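Local coordinates for protein protease Do-like 2, chloroplastic (Arabidopsis thaliana, PDB 4FLN) that cuts proteins as a chloroplast serine protease of the Deg family, making the primary cleavage of the photodamaged D1 protein of photosystem II, at residues 370-374 with 497-503; 377-383 with 416-422. All coordinates share one frame; numbering follows the deposited sequence.

Contact 1. Residues 370-374 with 497-503; sequences PSYII and SERSADL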
# COMPACT_ATOMS: atom_id res chain seq x y z
N PRO B 370 21.79 22.08 -19.39
CA PRO B 370 21.75 23.06 -18.30
C PRO B 370 23.15 23.51 -17.92
O PRO B 370 24.10 22.73 -17.97
CB PRO B 370 21.11 22.29 -17.15
CG PRO B 370 21.47 20.88 -17.42
CD PRO B 370 21.52 20.71 -18.91
N SER B 371 23.27 24.77 -17.56
CA SER B 371 24.56 25.36 -17.24
C SER B 371 25.08 24.83 -15.92
O SER B 371 24.31 24.49 -15.02
CB SER B 371 24.42 26.87 -17.15
OG SER B 371 23.67 27.36 -18.24
N TYR B 372 26.40 24.73 -15.82
CA TYR B 372 27.03 24.40 -14.56
C TYR B 372 28.45 24.94 -14.47
O TYR B 372 29.13 25.08 -15.49
CB TYR B 372 26.98 22.90 -14.28
CG TYR B 372 27.99 22.05 -15.02
CD1 TYR B 372 29.18 21.68 -14.41
CD2 TYR B 372 27.74 21.61 -16.31
CE1 TYR B 372 30.11 20.90 -15.07
CE2 TYR B 372 28.66 20.82 -16.98
CZ TYR B 372 29.84 20.47 -16.35
OH TYR B 372 30.77 19.69 -17.01
N ILE B 373 28.88 25.26 -13.26
CA ILE B 373 30.26 25.66 -13.00
C ILE B 373 30.71 25.06 -11.66
O ILE B 373 29.93 25.00 -10.71
CB ILE B 373 30.43 27.20 -13.05
CG1 ILE B 373 31.89 27.59 -12.80
CG2 ILE B 373 29.51 27.88 -12.06
CD1 ILE B 373 32.16 29.06 -13.03
N ILE B 374 31.95 24.59 -11.61
CA ILE B 374 32.48 23.94 -10.41
C ILE B 374 33.72 24.67 -9.89
O ILE B 374 34.70 24.84 -10.62
CB ILE B 374 32.84 22.47 -10.69
CG1 ILE B 374 31.69 21.77 -11.40
CG2 ILE B 374 33.17 21.74 -9.40
CD1 ILE B 374 31.93 20.29 -11.64
N SER B 497 34.66 18.43 -17.60
CA SER B 497 34.93 19.87 -17.63
C SER B 497 34.43 20.61 -16.40
O SER B 497 33.45 20.21 -15.79
CB SER B 497 34.31 20.49 -18.89
OG SER B 497 34.04 21.86 -18.69
N GLU B 498 35.11 21.70 -16.06
CA GLU B 498 34.74 22.52 -14.92
C GLU B 498 33.45 23.26 -15.19
O GLU B 498 32.72 23.64 -14.27
CB GLU B 498 35.84 23.53 -14.62
CG GLU B 498 36.04 24.56 -15.71
CD GLU B 498 36.10 25.97 -15.17
OE1 GLU B 498 35.89 26.91 -15.96
OE2 GLU B 498 36.35 26.14 -13.96
N ARG B 499 33.16 23.46 -16.47
CA ARG B 499 32.02 24.25 -16.91
C ARG B 499 31.16 23.48 -17.88
O ARG B 499 31.46 22.35 -18.26
CB ARG B 499 32.49 25.50 -17.65
CG ARG B 499 32.94 26.65 -16.80
CD ARG B 499 33.48 27.77 -17.67
NE ARG B 499 34.59 28.46 -17.01
CZ ARG B 499 34.53 29.70 -16.54
NH1 ARG B 499 33.42 30.42 -16.66
NH2 ARG B 499 35.60 30.23 -15.95
N SER B 500 30.09 24.14 -18.29
CA SER B 500 29.35 23.79 -19.48
C SER B 500 29.70 24.91 -20.45
O SER B 500 29.94 26.04 -20.04
CB SER B 500 27.85 23.75 -19.19
OG SER B 500 27.42 24.96 -18.60
N ALA B 501 29.73 24.58 -21.74
CA ALA B 501 30.27 25.48 -22.76
C ALA B 501 29.78 26.94 -22.72
O ALA B 501 30.57 27.87 -22.89
CB ALA B 501 30.02 24.89 -24.13
N ASP B 502 28.49 27.13 -22.47
CA ASP B 502 27.88 28.46 -22.49
C ASP B 502 28.50 29.47 -21.52
O ASP B 502 28.29 30.67 -21.66
CB ASP B 502 26.38 28.35 -22.21
CG ASP B 502 26.08 27.43 -21.04
OD1 ASP B 502 25.81 27.94 -19.93
OD2 ASP B 502 26.11 26.19 -21.24
N LEU B 503 29.23 28.97 -20.53
CA LEU B 503 29.85 29.84 -19.53
C LEU B 503 31.32 30.17 -19.85
O LEU B 503 32.00 30.86 -19.08
CB LEU B 503 29.71 29.24 -18.12
CG LEU B 503 28.30 28.83 -17.66
CD1 LEU B 503 28.33 28.18 -16.27
CD2 LEU B 503 27.33 30.01 -17.68
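Ser-371 reaches Asp-502 with its hydroxyl: OG donates to OD1 over 2.8 Å, arriving from above the carboxylate plane, 36° out of it. The other carboxylate oxygen takes the hydroxyl of Ser-500, whose OG in turn accepts the N-H of Tyr-372 at 3.0 Å. One acid thus holds two serines, and one of these holds the opposing backbone. Tyr-372 carries the middle of the contact. Its CG stands between the backbone N and the carbonyl carbon (chi1 79°), which lays one ring face over the Arg-499 to Ser-500 peptide, with Arg-499 C 3.6 Å above the plane. Its OH lies 3.0 Å from both Ser-497 O and Arg-499 O. Trp-66 meets the tyrosine ring edge-to-face. With a leucine here the hydroxyl beside the two carbonyls is gone, and the peptide between Arg-499 and Ser-500 would probably lose the ring face resting on it. Ile-373 sets CD1 over a guanidinium face of Arg-499, 4.1 Å from NH1, and its CB meets Leu-503 CD1. At Ile-374 the backbone N donates to Glu-498 O, 2.9 Å away. The contact fastens the segment after helix 479-493 to the start of strand 373-375 and to the loop leading into it, in the second PDZ domain.

Contact 2. Residues 377-383 with 416-422; sequences GLVFTPL and IVILSQV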
# COMPACT_ATOMS: atom_id res chain seq x y z
N GLY B 377 35.43 22.10 -6.16
CA GLY B 377 34.54 20.96 -5.97
C GLY B 377 33.12 21.40 -5.66
O GLY B 377 32.23 20.55 -5.53
N LEU B 378 32.89 22.71 -5.55
CA LEU B 378 31.54 23.21 -5.29
C LEU B 378 30.79 23.31 -6.61
O LEU B 378 31.15 24.08 -7.50
CB LEU B 378 31.55 24.57 -4.58
CG LEU B 378 32.26 24.80 -3.24
CD1 LEU B 378 31.50 25.84 -2.43
CD2 LEU B 378 32.44 23.52 -2.43
N VAL B 379 29.72 22.54 -6.73
CA VAL B 379 29.02 22.42 -8.00
C VAL B 379 27.77 23.30 -8.02
O VAL B 379 26.86 23.13 -7.21
CB VAL B 379 28.64 20.96 -8.28
CG1 VAL B 379 27.66 20.86 -9.41
CG2 VAL B 379 29.89 20.15 -8.59
N PHE B 380 27.76 24.25 -8.96
CA PHE B 380 26.65 25.20 -9.11
C PHE B 380 25.81 24.96 -10.38
O PHE B 380 26.35 24.73 -11.46
CB PHE B 380 27.19 26.63 -9.12
CG PHE B 380 27.88 27.04 -7.85
CD1 PHE B 380 27.16 27.31 -6.71
CD2 PHE B 380 29.25 27.19 -7.81
CE1 PHE B 380 27.78 27.70 -5.54
CE2 PHE B 380 29.89 27.58 -6.65
CZ PHE B 380 29.15 27.84 -5.51
N THR B 381 24.49 25.00 -10.25
CA THR B 381 23.58 25.09 -11.40
C THR B 381 22.42 26.03 -11.10
O THR B 381 22.13 26.31 -9.93
CB THR B 381 22.96 23.74 -11.79
OG1 THR B 381 22.65 23.00 -10.60
CG2 THR B 381 23.88 22.94 -12.66
N PRO B 382 21.74 26.50 -12.15
CA PRO B 382 20.51 27.25 -11.95
C PRO B 382 19.39 26.31 -11.49
O PRO B 382 19.33 25.15 -11.92
CB PRO B 382 20.21 27.83 -13.33
CG PRO B 382 21.48 27.71 -14.09
CD PRO B 382 22.12 26.47 -13.57
N LEU B 383 18.55 26.79 -10.59
CA LEU B 383 17.41 26.02 -10.14
C LEU B 383 16.43 25.97 -11.31
O LEU B 383 16.18 26.98 -11.97
CB LEU B 383 16.77 26.72 -8.94
CG LEU B 383 16.07 25.96 -7.80
CD1 LEU B 383 14.80 26.68 -7.43
CD2 LEU B 383 15.78 24.52 -8.15
N ILE B 416 18.04 31.77 -9.96
CA ILE B 416 18.41 31.35 -8.63
C ILE B 416 19.54 30.37 -8.87
O ILE B 416 19.36 29.37 -9.57
CB ILE B 416 17.24 30.64 -7.91
CG1 ILE B 416 16.03 31.57 -7.78
CG2 ILE B 416 17.65 30.17 -6.53
CD1 ILE B 416 14.81 30.89 -7.22
N VAL B 417 20.71 30.69 -8.34
CA VAL B 417 21.84 29.80 -8.48
C VAL B 417 21.93 28.95 -7.23
O VAL B 417 21.90 29.47 -6.11
CB VAL B 417 23.15 30.57 -8.67
CG1 VAL B 417 24.29 29.59 -8.95
CG2 VAL B 417 23.00 31.57 -9.79
N ILE B 418 22.02 27.64 -7.41
CA ILE B 418 22.13 26.78 -6.26
C ILE B 418 23.43 26.00 -6.28
O ILE B 418 24.01 25.73 -7.32
CB ILE B 418 20.96 25.79 -6.16
CG1 ILE B 418 21.05 24.75 -7.27
CG2 ILE B 418 19.63 26.53 -6.19
CD1 ILE B 418 20.45 23.42 -6.89
N LEU B 419 23.87 25.66 -5.08
CA LEU B 419 24.94 24.73 -4.89
C LEU B 419 24.25 23.39 -4.69
O LEU B 419 23.61 23.17 -3.66
CB LEU B 419 25.67 25.13 -3.61
CG LEU B 419 26.64 24.13 -3.02
CD1 LEU B 419 27.61 23.70 -4.08
CD2 LEU B 419 27.35 24.78 -1.88
N SER B 420 24.37 22.50 -5.66
CA SER B 420 23.69 21.20 -5.56
C SER B 420 24.43 20.21 -4.66
O SER B 420 23.86 19.73 -3.68
CB SER B 420 23.35 20.60 -6.94
OG SER B 420 24.37 20.85 -7.88
N GLN B 421 25.67 19.88 -5.01
CA GLN B 421 26.51 19.04 -4.15
C GLN B 421 27.92 19.62 -4.03
O GLN B 421 28.31 20.50 -4.81
CB GLN B 421 26.57 17.61 -4.70
CG GLN B 421 27.41 17.46 -5.96
CD GLN B 421 27.06 16.23 -6.77
OE1 GLN B 421 26.28 16.31 -7.71
NE2 GLN B 421 27.65 15.08 -6.42
N VAL B 422 28.68 19.15 -3.05
CA VAL B 422 30.10 19.47 -2.97
C VAL B 422 30.89 18.20 -3.19
O VAL B 422 30.69 17.22 -2.48
CB VAL B 422 30.50 20.04 -1.60
CG1 VAL B 422 32.01 20.15 -1.50
CG2 VAL B 422 29.86 21.40 -1.37
O HOH W 1 16.35 29.88 -11.59
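Val-379 and Ser-420 meet where the register slips. Val-379 N donates to Gln-421 O at 3.1 Å, while Val-379 O takes the N-H of Ser-420 at 3.0 Å. The hydroxyl of Ser-420 adds a weak bond to the same carbonyl, and Leu-419 CA approaches it as a C-H...O donor. One residue of 378-382 therefore bonds to two successive residues of 417-422, the mark of a beta bulge. Farther on the pairing is regular: Thr-381 N donates to Ile-418 O, and Ile-418 N returns a bond to Thr-381 O that is 2.9 Å long and close to straight, 171° at the hydrogen. Leu-383 N to Ile-416 O continues the ladder. Beyond it a water bridges the backbones, accepting from Ile-416 N and donating to Leu-383 O. These are antiparallel neighbours in the antiparallel sheet of the second PDZ domain, with helices 385-391 and 398-406 in the connection between them. Val-422 O looks outward from this pair and accepts a hydrogen bond from Gln-71 of a second subunit.

Leu-378, Phe-380, Leu-419 and Val-422 share one face of the sheet. With CG beside its backbone N (chi1 -62°), Phe-380 brings CE1 to 3.8 Å from Leu-419 CB, and its ring also meets Phe-467. Leu-378 CD2 fits against both methyls of Val-422, 3.5 Å from CG1 and from CG2. Ile-418 instead turns to the Thr-381 face, where its CG2 packs 3.9 Å from Leu-383 CG, against helix 385-391.

In the fold
Following the chain from its N terminus, the protease barrels and the first PDZ domain come before either contact. Within the second PDZ domain, residues 370-374 lead through a tight turn straight into 377-383. Contact 2 then closes the shorter loop, 33 residues later, when 416-422 returns after two helices. Contact 1, whose segments lie 123 residues apart, closes only near the modelled C-terminal end, so contact 2 is nested inside its loop. Their centres lie 11 Å apart. The two join through neighbouring strands 373-375 and 378-382, where Ile-373 O and Phe-380 N probably hydrogen-bond at 2.9 Å. Together they link the C-terminal tail, through those strands, to strand 417-422.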